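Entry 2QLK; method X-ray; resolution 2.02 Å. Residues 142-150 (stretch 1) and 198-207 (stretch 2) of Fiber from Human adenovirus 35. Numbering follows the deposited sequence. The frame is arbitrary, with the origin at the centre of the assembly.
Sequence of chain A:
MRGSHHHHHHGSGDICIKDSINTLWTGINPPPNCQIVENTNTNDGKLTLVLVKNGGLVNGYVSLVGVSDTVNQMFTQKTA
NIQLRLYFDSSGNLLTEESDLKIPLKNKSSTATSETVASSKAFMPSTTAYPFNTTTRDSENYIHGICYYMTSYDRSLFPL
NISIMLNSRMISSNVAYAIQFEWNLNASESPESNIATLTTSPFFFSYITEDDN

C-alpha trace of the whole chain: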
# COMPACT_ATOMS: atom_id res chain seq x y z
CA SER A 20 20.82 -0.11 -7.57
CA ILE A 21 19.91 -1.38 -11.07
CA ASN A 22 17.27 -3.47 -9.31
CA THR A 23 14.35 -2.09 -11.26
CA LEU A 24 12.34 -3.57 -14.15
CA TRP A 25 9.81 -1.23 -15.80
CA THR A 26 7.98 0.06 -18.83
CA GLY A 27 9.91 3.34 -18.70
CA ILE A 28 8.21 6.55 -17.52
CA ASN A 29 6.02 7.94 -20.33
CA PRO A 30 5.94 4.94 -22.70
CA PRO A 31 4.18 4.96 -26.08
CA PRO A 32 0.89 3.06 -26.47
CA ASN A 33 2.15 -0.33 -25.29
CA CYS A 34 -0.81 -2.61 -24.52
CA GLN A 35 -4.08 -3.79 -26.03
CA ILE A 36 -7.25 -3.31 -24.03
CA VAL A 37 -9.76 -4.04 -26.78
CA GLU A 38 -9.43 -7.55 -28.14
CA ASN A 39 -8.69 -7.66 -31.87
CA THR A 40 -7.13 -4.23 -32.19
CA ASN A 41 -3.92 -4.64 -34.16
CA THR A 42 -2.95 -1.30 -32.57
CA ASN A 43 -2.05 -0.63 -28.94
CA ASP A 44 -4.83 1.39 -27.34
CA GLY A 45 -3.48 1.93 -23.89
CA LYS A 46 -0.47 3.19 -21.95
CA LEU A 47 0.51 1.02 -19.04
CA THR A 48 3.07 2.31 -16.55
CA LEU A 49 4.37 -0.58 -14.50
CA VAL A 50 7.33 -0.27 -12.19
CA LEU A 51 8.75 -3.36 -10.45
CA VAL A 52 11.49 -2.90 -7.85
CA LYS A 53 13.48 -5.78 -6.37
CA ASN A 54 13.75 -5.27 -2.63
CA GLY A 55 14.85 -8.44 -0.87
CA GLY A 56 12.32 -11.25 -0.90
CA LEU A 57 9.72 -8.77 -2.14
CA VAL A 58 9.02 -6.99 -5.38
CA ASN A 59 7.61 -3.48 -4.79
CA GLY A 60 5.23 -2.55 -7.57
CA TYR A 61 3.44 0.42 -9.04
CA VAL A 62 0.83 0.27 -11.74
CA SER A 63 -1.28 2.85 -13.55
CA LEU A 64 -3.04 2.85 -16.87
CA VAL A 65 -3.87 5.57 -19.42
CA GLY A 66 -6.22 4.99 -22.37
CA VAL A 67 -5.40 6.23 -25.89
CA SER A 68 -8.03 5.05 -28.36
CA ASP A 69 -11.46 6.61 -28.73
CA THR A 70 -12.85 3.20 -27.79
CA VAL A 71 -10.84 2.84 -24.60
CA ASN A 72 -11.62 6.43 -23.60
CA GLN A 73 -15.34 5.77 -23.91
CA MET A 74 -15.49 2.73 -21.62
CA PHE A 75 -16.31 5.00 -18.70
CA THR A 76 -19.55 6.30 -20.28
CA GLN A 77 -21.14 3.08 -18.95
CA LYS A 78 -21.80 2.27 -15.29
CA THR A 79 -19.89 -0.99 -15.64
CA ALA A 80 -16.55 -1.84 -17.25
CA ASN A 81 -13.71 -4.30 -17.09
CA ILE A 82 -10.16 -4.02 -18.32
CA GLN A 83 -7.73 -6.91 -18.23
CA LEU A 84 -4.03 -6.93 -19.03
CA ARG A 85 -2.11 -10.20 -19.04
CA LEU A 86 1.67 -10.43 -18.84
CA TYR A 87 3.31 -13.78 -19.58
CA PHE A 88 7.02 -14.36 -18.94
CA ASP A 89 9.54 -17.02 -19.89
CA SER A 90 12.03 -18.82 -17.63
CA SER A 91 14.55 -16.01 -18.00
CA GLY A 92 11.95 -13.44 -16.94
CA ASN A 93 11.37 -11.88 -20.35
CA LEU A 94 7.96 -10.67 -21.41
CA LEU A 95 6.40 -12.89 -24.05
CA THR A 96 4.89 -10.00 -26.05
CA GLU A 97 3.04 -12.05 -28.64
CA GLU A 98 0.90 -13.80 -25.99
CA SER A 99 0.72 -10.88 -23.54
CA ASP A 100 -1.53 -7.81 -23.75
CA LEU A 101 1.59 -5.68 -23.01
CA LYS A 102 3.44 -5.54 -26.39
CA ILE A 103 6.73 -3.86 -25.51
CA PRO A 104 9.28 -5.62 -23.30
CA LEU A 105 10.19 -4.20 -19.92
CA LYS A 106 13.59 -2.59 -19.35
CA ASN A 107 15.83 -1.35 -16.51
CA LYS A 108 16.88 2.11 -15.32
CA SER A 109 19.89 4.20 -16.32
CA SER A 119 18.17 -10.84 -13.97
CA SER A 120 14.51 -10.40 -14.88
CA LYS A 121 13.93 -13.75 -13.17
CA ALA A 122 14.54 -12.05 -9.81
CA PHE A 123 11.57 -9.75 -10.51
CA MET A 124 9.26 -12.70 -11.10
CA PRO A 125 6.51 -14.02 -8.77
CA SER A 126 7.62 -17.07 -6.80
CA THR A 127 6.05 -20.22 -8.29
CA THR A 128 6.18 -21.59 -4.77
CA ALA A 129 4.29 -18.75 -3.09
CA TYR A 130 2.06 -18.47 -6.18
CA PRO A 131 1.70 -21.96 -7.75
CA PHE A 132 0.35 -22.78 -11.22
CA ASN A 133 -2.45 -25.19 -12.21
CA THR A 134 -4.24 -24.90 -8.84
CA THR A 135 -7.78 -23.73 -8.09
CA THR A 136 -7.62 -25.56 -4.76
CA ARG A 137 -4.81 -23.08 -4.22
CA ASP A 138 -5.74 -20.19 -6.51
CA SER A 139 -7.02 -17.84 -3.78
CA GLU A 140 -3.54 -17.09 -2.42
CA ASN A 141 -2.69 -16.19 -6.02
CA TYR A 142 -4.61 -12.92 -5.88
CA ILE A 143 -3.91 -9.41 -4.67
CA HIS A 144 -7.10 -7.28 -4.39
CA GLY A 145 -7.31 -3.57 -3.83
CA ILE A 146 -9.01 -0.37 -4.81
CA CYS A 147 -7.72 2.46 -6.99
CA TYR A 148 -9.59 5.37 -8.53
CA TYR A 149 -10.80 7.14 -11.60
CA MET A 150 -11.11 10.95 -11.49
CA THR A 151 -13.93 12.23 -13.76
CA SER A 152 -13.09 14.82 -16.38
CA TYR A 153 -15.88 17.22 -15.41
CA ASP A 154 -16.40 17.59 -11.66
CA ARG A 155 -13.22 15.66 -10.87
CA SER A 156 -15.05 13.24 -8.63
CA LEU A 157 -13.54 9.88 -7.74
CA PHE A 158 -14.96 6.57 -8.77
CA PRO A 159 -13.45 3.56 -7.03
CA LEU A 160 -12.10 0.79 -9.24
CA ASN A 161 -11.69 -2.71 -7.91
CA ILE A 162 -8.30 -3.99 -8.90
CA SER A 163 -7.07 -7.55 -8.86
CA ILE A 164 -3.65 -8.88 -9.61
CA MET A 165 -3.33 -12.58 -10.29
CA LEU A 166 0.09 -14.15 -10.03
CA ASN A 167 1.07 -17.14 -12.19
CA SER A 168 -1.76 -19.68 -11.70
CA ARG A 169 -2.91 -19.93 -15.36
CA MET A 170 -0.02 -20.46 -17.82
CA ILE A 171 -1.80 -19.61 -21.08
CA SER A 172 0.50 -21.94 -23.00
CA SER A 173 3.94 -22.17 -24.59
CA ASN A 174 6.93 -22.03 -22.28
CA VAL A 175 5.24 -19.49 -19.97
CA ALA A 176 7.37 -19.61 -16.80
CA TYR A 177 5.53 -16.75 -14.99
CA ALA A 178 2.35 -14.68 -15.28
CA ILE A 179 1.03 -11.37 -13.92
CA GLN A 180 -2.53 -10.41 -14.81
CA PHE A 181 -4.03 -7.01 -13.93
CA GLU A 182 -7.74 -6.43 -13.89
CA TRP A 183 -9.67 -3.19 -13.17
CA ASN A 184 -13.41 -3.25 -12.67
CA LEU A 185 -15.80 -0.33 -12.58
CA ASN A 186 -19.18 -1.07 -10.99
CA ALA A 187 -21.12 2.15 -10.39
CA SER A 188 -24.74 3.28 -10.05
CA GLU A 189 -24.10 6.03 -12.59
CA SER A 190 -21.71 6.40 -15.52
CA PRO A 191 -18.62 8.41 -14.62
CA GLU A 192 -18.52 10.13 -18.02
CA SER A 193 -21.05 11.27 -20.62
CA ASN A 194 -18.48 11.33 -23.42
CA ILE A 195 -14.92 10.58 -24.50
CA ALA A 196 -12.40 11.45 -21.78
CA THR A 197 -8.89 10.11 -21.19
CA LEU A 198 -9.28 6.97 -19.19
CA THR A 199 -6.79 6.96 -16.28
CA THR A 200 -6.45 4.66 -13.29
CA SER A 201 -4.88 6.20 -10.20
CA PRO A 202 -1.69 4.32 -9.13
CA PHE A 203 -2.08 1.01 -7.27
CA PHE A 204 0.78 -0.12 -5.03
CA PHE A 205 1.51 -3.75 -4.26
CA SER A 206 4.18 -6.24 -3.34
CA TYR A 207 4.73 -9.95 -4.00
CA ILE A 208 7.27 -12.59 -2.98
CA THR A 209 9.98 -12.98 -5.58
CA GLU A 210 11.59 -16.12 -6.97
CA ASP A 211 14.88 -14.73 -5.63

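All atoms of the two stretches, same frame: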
# COMPACT_ATOMS: atom_id res chain seq x y z
N TYR A 142 -4.03 -14.22 -5.57
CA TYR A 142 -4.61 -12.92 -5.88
C TYR A 142 -4.25 -11.82 -4.89
O TYR A 142 -4.09 -12.07 -3.68
CB TYR A 142 -6.14 -13.02 -5.90
CG TYR A 142 -6.72 -13.78 -7.08
CD1 TYR A 142 -6.81 -13.20 -8.34
CD2 TYR A 142 -7.20 -15.09 -6.92
CE1 TYR A 142 -7.37 -13.90 -9.43
CE2 TYR A 142 -7.75 -15.79 -7.99
CZ TYR A 142 -7.84 -15.19 -9.24
OH TYR A 142 -8.42 -15.88 -10.28
N ILE A 143 -4.09 -10.62 -5.44
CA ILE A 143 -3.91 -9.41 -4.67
C ILE A 143 -5.17 -8.61 -5.07
O ILE A 143 -5.53 -8.54 -6.28
CB ILE A 143 -2.64 -8.61 -5.05
CG1 ILE A 143 -1.40 -9.39 -4.58
CG2 ILE A 143 -2.67 -7.20 -4.40
CD1 ILE A 143 -0.07 -8.77 -5.02
N HIS A 144 -5.88 -8.06 -4.09
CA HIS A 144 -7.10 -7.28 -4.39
C HIS A 144 -6.98 -5.95 -3.70
O HIS A 144 -6.53 -5.88 -2.55
CB HIS A 144 -8.36 -7.96 -3.87
CG HIS A 144 -8.54 -9.36 -4.36
ND1 HIS A 144 -8.27 -10.46 -3.57
CD2 HIS A 144 -8.95 -9.84 -5.56
CE1 HIS A 144 -8.52 -11.56 -4.27
NE2 HIS A 144 -8.93 -11.21 -5.47
N GLY A 145 -7.40 -4.89 -4.38
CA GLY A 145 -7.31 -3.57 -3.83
C GLY A 145 -8.26 -2.67 -4.56
O GLY A 145 -9.08 -3.11 -5.39
N ILE A 146 -8.16 -1.39 -4.24
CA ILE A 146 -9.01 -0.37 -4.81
C ILE A 146 -8.13 0.76 -5.32
O ILE A 146 -7.18 1.13 -4.65
CB ILE A 146 -9.91 0.27 -3.70
CG1 ILE A 146 -10.90 -0.77 -3.16
CG2 ILE A 146 -10.58 1.54 -4.23
CD1 ILE A 146 -11.85 -1.29 -4.21
N CYS A 147 -8.41 1.29 -6.51
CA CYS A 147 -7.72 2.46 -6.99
C CYS A 147 -8.86 3.30 -7.55
O CYS A 147 -10.03 2.89 -7.49
CB CYS A 147 -6.63 2.17 -8.03
SG CYS A 147 -7.15 1.36 -9.50
N TYR A 148 -8.54 4.46 -8.10
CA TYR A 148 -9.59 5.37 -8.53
C TYR A 148 -9.51 6.00 -9.89
O TYR A 148 -8.45 6.12 -10.50
CB TYR A 148 -9.72 6.51 -7.51
CG TYR A 148 -9.87 6.06 -6.08
CD1 TYR A 148 -8.76 5.56 -5.37
CD2 TYR A 148 -11.13 6.03 -5.47
CE1 TYR A 148 -8.91 5.03 -4.10
CE2 TYR A 148 -11.29 5.50 -4.20
CZ TYR A 148 -10.19 5.00 -3.53
OH TYR A 148 -10.34 4.46 -2.28
N TYR A 149 -10.68 6.43 -10.35
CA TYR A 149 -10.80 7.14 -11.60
C TYR A 149 -11.36 8.52 -11.22
O TYR A 149 -12.36 8.62 -10.50
CB TYR A 149 -11.80 6.47 -12.55
CG TYR A 149 -12.01 7.30 -13.79
CD1 TYR A 149 -10.97 7.51 -14.68
CD2 TYR A 149 -13.24 7.93 -14.05
CE1 TYR A 149 -11.12 8.32 -15.80
CE2 TYR A 149 -13.41 8.75 -15.19
CZ TYR A 149 -12.33 8.93 -16.06
OH TYR A 149 -12.45 9.70 -17.20
N MET A 150 -10.72 9.56 -11.72
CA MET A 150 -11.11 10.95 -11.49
C MET A 150 -11.87 11.42 -12.76
O MET A 150 -11.31 11.42 -13.86
CB MET A 150 -9.84 11.78 -11.27
CG MET A 150 -10.03 13.24 -10.92
SD MET A 150 -8.48 13.92 -10.26
CE MET A 150 -8.92 14.09 -8.57
N LEU A 198 -9.11 7.90 -20.27
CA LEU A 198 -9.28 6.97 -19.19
C LEU A 198 -7.95 6.94 -18.43
O LEU A 198 -6.91 6.91 -19.06
CB LEU A 198 -9.64 5.58 -19.73
CG LEU A 198 -9.68 4.44 -18.70
CD1 LEU A 198 -10.58 3.32 -19.21
CD2 LEU A 198 -8.25 3.90 -18.42
N THR A 199 -8.00 7.03 -17.10
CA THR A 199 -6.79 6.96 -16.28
C THR A 199 -7.13 6.22 -14.99
O THR A 199 -8.22 6.40 -14.45
CB THR A 199 -6.25 8.34 -15.89
OG1 THR A 199 -7.23 9.02 -15.10
CG2 THR A 199 -5.95 9.18 -17.13
N THR A 200 -6.22 5.37 -14.53
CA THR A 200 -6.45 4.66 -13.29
C THR A 200 -5.41 5.20 -12.31
O THR A 200 -4.21 5.19 -12.61
CB THR A 200 -6.29 3.10 -13.42
OG1 THR A 200 -4.93 2.73 -13.77
CG2 THR A 200 -7.30 2.54 -14.46
N SER A 201 -5.85 5.70 -11.16
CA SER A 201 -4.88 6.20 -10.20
C SER A 201 -3.97 5.01 -9.84
O SER A 201 -4.38 3.84 -9.86
CB SER A 201 -5.56 6.77 -8.94
OG SER A 201 -6.16 5.77 -8.12
N PRO A 202 -2.71 5.31 -9.50
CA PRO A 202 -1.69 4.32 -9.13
C PRO A 202 -2.04 3.35 -7.99
O PRO A 202 -2.47 3.76 -6.91
CB PRO A 202 -0.47 5.19 -8.76
CG PRO A 202 -0.75 6.50 -9.41
CD PRO A 202 -2.23 6.68 -9.29
N PHE A 203 -1.84 2.06 -8.26
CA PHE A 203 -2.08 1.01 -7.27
C PHE A 203 -0.71 0.44 -6.87
O PHE A 203 0.09 0.04 -7.74
CB PHE A 203 -2.95 -0.11 -7.84
CG PHE A 203 -3.23 -1.21 -6.85
CD1 PHE A 203 -3.99 -0.97 -5.70
CD2 PHE A 203 -2.67 -2.49 -7.03
CE1 PHE A 203 -4.17 -1.99 -4.72
CE2 PHE A 203 -2.86 -3.50 -6.05
CZ PHE A 203 -3.60 -3.25 -4.91
N PHE A 204 -0.47 0.38 -5.56
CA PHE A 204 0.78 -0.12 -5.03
C PHE A 204 0.62 -1.53 -4.50
O PHE A 204 -0.38 -1.85 -3.84
CB PHE A 204 1.27 0.77 -3.91
CG PHE A 204 1.07 2.21 -4.17
CD1 PHE A 204 1.60 2.80 -5.30
CD2 PHE A 204 0.36 3.00 -3.28
CE1 PHE A 204 1.43 4.13 -5.53
CE2 PHE A 204 0.18 4.33 -3.51
CZ PHE A 204 0.72 4.91 -4.65
N PHE A 205 1.61 -2.37 -4.74
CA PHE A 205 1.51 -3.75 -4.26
C PHE A 205 2.89 -4.35 -4.08
O PHE A 205 3.89 -3.73 -4.46
CB PHE A 205 0.74 -4.60 -5.28
CG PHE A 205 1.37 -4.60 -6.67
CD1 PHE A 205 1.18 -3.53 -7.53
CD2 PHE A 205 2.15 -5.67 -7.10
CE1 PHE A 205 1.74 -3.50 -8.79
CE2 PHE A 205 2.72 -5.66 -8.36
CZ PHE A 205 2.51 -4.57 -9.22
N SER A 206 2.93 -5.53 -3.48
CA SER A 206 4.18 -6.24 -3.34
C SER A 206 3.85 -7.73 -3.50
O SER A 206 2.70 -8.16 -3.29
CB SER A 206 4.80 -6.03 -1.96
OG SER A 206 4.97 -4.65 -1.67
N TYR A 207 4.86 -8.50 -3.91
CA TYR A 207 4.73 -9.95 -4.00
C TYR A 207 6.10 -10.58 -3.75
O TYR A 207 7.13 -9.95 -3.89
CB TYR A 207 4.11 -10.42 -5.34
CG TYR A 207 4.83 -10.03 -6.61
CD1 TYR A 207 6.01 -10.66 -7.01
CD2 TYR A 207 4.31 -9.03 -7.43
CE1 TYR A 207 6.66 -10.31 -8.22
CE2 TYR A 207 4.95 -8.66 -8.64
CZ TYR A 207 6.11 -9.30 -9.02
OH TYR A 207 6.70 -8.95 -10.22
O HOH W 1 -7.89 8.93 -12.30

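Stretch 1 is a single extended strand, and stretch 2 runs against it in nearly the opposite sense: the strand of Phe 203 to Tyr 207 makes an angle of 159° with it. The two backbones are not equally close throughout. The CA atoms of Tyr 148 and Ser 201 lie 5.1 Å apart, near enough for hydrogen bonding, whereas those of Ile 143 and Phe 205 lie 7.8 Å apart, a gap that side chains occupy.

Walking along stretch 2, Leu 198 comes first, its CA 4.1 Å from CE1 of Tyr 149. Thr 199 follows, and its O meets the edge of the same ring, 3.0 Å from Tyr 149 CD1. A ring edge carries slight positive charge, so it suits a carbonyl oxygen better than the electron-rich face would. Thr 199 also reaches stretch 1 through water 1, which lies 2.9 Å from Thr 199 OG1, accepts from Met 150 N at 3.0 Å and donates a weak bond to Tyr 148 O at 3.4 Å. Thr 200 contributes little directly; its CB is 4.4 Å from Cys 147 SG.

Ser 201 makes both direct hydrogen bonds of the contact. Its N donates to Tyr 148 O at 2.7 Å, nearly straight at 168°, and its OG accepts from Tyr 148 N, also at 2.7 Å. One residue thus serves both backbone polar groups of Tyr 148, with a hydroxyl in the p rotamer standing in for the carbonyl that a regular antiparallel pair would supply. The backbone O of Ser 201 instead lies 3.3 Å from Cys 147 CB. Pro 202 points away and makes no contact.

From Phe 203 onward the side-chain pairs are apolar. The Phe 203 side chain, in the t rotamer, extends along stretch 1: its CB is 4.3 Å from Cys 147 CB, its CE1 3.6 Å from Gly 145 CA, and its CE2 4.1 Å from Ile 143 CG2, which sits at the ring edge. Gly 145 makes room for this ring, since a CB placed ideally there would fall 2.2 Å from Phe 203 CE1, a clash.

Phe 205 starts toward stretch 1, its CB 4.3 Å from Ile 143 CD1, but its ring leads away. The same CD1 lies 3.3 Å from Ser 206 O, so Ile 143 bridges the wider gap. The rule is economical: hydrogen bonds where the backbones are close, apolar side chains where they part.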